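Local coordinates for molybdenum ABC transporter, periplasmic molybdenum-binding protein (Vibrio cholerae, PDB 4RXL) that binds tungstate and probably also molybdate, as the periplasmic solute-binding (ModA-type) component of an ABC transporter, at residues 86-91 and 97-102. Numbering follows the deposited sequence.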
loop_
_atom_site.group_PDB
_atom_site.type_symbol
_atom_site.label_atom_id
_atom_site.label_comp_id
_atom_site.label_asym_id
_atom_site.label_seq_id
_atom_site.Cartn_x
_atom_site.Cartn_y
_atom_site.Cartn_z
ATOM N N LEU A 86 9.313 -0.934 1.943
ATOM C CA LEU A 86 9.278 0.255 1.092
ATOM C C LEU A 86 10.557 0.327 0.239
ATOM O O LEU A 86 11.667 0.072 0.736
ATOM C CB LEU A 86 9.189 1.495 1.976
ATOM C CG LEU A 86 8.616 2.784 1.388
ATOM C CD1 LEU A 86 7.119 2.661 1.238
ATOM C CD2 LEU A 86 8.956 3.948 2.295
ATOM N N VAL A 87 10.371 0.656 -1.042
ATOM C CA VAL A 87 11.463 0.705 -1.990
ATOM C C VAL A 87 11.468 1.966 -2.839
ATOM O O VAL A 87 10.461 2.664 -2.998
ATOM C CB VAL A 87 11.468 -0.534 -2.906
ATOM C CG1 VAL A 87 11.641 -1.797 -2.063
ATOM C CG2 VAL A 87 10.201 -0.624 -3.738
ATOM N N LEU A 88 12.667 2.238 -3.342
ATOM C CA LEU A 88 12.913 3.289 -4.286
ATOM C C LEU A 88 13.037 2.611 -5.633
ATOM O O LEU A 88 13.865 1.701 -5.821
ATOM C CB LEU A 88 14.198 4.014 -3.928
ATOM C CG LEU A 88 14.582 5.217 -4.801
ATOM C CD1 LEU A 88 13.548 6.335 -4.691
ATOM C CD2 LEU A 88 15.944 5.679 -4.356
ATOM N N ILE A 89 12.230 3.071 -6.580
ATOM C CA ILE A 89 12.229 2.538 -7.943
ATOM C C ILE A 89 12.572 3.580 -9.003
ATOM O O ILE A 89 12.447 4.779 -8.782
ATOM C CB ILE A 89 10.880 1.871 -8.303
ATOM C CG1 ILE A 89 9.688 2.815 -8.112
ATOM C CG2 ILE A 89 10.602 0.658 -7.438
ATOM C CD1 ILE A 89 8.466 2.384 -8.884
ATOM N N ARG A 90 12.985 3.066 -10.156
ATOM C CA ARG A 90 13.289 3.843 -11.356
ATOM C C ARG A 90 12.624 3.119 -12.532
ATOM O O ARG A 90 12.334 1.921 -12.421
ATOM C CB ARG A 90 14.815 3.875 -11.593
ATOM C CG ARG A 90 15.427 2.516 -11.908
ATOM C CD ARG A 90 16.895 2.636 -12.270
ATOM N NE ARG A 90 17.537 1.343 -12.525
ATOM C CZ ARG A 90 17.513 0.677 -13.684
ATOM N NH1 ARG A 90 16.851 1.145 -14.738
ATOM N NH2 ARG A 90 18.161 -0.480 -13.789
ATOM N N PRO A 91 12.394 3.820 -13.664
ATOM C CA PRO A 91 11.944 3.114 -14.862
ATOM C C PRO A 91 13.073 2.236 -15.359
ATOM O O PRO A 91 14.227 2.669 -15.321
ATOM C CB PRO A 91 11.640 4.229 -15.872
ATOM C CG PRO A 91 11.769 5.515 -15.137
ATOM C CD PRO A 91 12.537 5.263 -13.876
ATOM N N ALA A 97 22.499 4.626 -11.113
ATOM C CA ALA A 97 23.226 3.902 -10.070
ATOM C C ALA A 97 22.687 4.325 -8.704
ATOM O O ALA A 97 22.248 5.466 -8.531
ATOM C CB ALA A 97 24.719 4.181 -10.158
ATOM N N SER A 98 22.711 3.409 -7.740
ATOM C CA SER A 98 22.326 3.744 -6.370
ATOM C C SER A 98 23.244 4.832 -5.827
ATOM O O SER A 98 24.313 5.112 -6.387
ATOM C CB SER A 98 22.380 2.519 -5.460
ATOM O OG SER A 98 21.369 1.594 -5.802
ATOM N N PHE A 99 22.816 5.442 -4.731
ATOM C CA PHE A 99 23.547 6.537 -4.137
ATOM C C PHE A 99 23.260 6.584 -2.651
ATOM O O PHE A 99 22.430 5.828 -2.143
ATOM C CB PHE A 99 23.144 7.857 -4.805
ATOM C CG PHE A 99 21.651 8.102 -4.837
ATOM C CD1 PHE A 99 21.005 8.714 -3.768
ATOM C CD2 PHE A 99 20.899 7.736 -5.940
ATOM C CE1 PHE A 99 19.645 8.942 -3.793
ATOM C CE2 PHE A 99 19.537 7.965 -5.968
ATOM C CZ PHE A 99 18.912 8.562 -4.891
ATOM N N GLU A 100 23.962 7.477 -1.961
ATOM C CA GLU A 100 23.746 7.699 -0.543
ATOM C C GLU A 100 22.412 8.399 -0.358
ATOM O O GLU A 100 22.266 9.561 -0.731
ATOM C CB GLU A 100 24.886 8.538 0.059
ATOM C CG GLU A 100 26.162 7.747 0.300
ATOM C CD GLU A 100 27.185 8.500 1.130
ATOM O OE1 GLU A 100 27.033 9.727 1.324
ATOM O OE2 GLU A 100 28.150 7.855 1.589
ATOM N N LEU A 101 21.460 7.700 0.244
ATOM C CA LEU A 101 20.131 8.259 0.496
ATOM C C LEU A 101 20.181 9.551 1.319
ATOM O O LEU A 101 19.276 10.372 1.230
ATOM C CB LEU A 101 19.231 7.228 1.187
ATOM C CG LEU A 101 18.817 6.009 0.350
ATOM C CD1 LEU A 101 18.230 4.888 1.206
ATOM C CD2 LEU A 101 17.810 6.372 -0.727
ATOM N N GLN A 102 21.241 9.744 2.107
ATOM C CA GLN A 102 21.350 10.939 2.940
ATOM C C GLN A 102 22.054 12.076 2.207
ATOM O O GLN A 102 22.193 13.170 2.762
ATOM C CB GLN A 102 22.037 10.659 4.296
ATOM C CG GLN A 102 23.232 9.719 4.274
ATOM C CD GLN A 102 22.824 8.268 4.450
ATOM O OE1 GLN A 102 22.175 7.914 5.435
ATOM N NE2 GLN A 102 23.191 7.422 3.489
#
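Leu-88 reaches across from strand 78-91 to the loop that follows it, and one methyl, CD2, makes both meetings with 97-102. CG stands anti to the backbone N (chi1 -177°), which carries the branch outward from the strand toward Phe-99 and Leu-101. Leu-88 CD2 lies 4.2 Å from Phe-99 CZ, the far end of the ring, and the two side chains cross at about a right angle. Leu-88 CD2 is also 4.1 Å from Leu-101 CD2; the leucines run past one another in opposite directions. No hydrogen bond joins the segments, and only 82 Å² is buried between them. The site belongs to one lobe of the two-lobed periplasmic binding protein fold, where 78-91 is bonded antiparallel to 168-171 and 181-186 and the loop leads into helix 104-111. Trp-107 of that helix hydrogen-bonds through NE1 to Leu-101 O and meets the Phe-99 ring edge-to-face. Leu-88 is about 11 Å from Tyr-171 of the tungstate pocket, side chain to side chain. Further along, the Arg-90 side chain runs out extended and its guanidinium comes alongside the end of the strand: Arg-90 NH1 hydrogen-bonds to Thr-92 O and, weakly, to Pro-91 O at 3.1 Å.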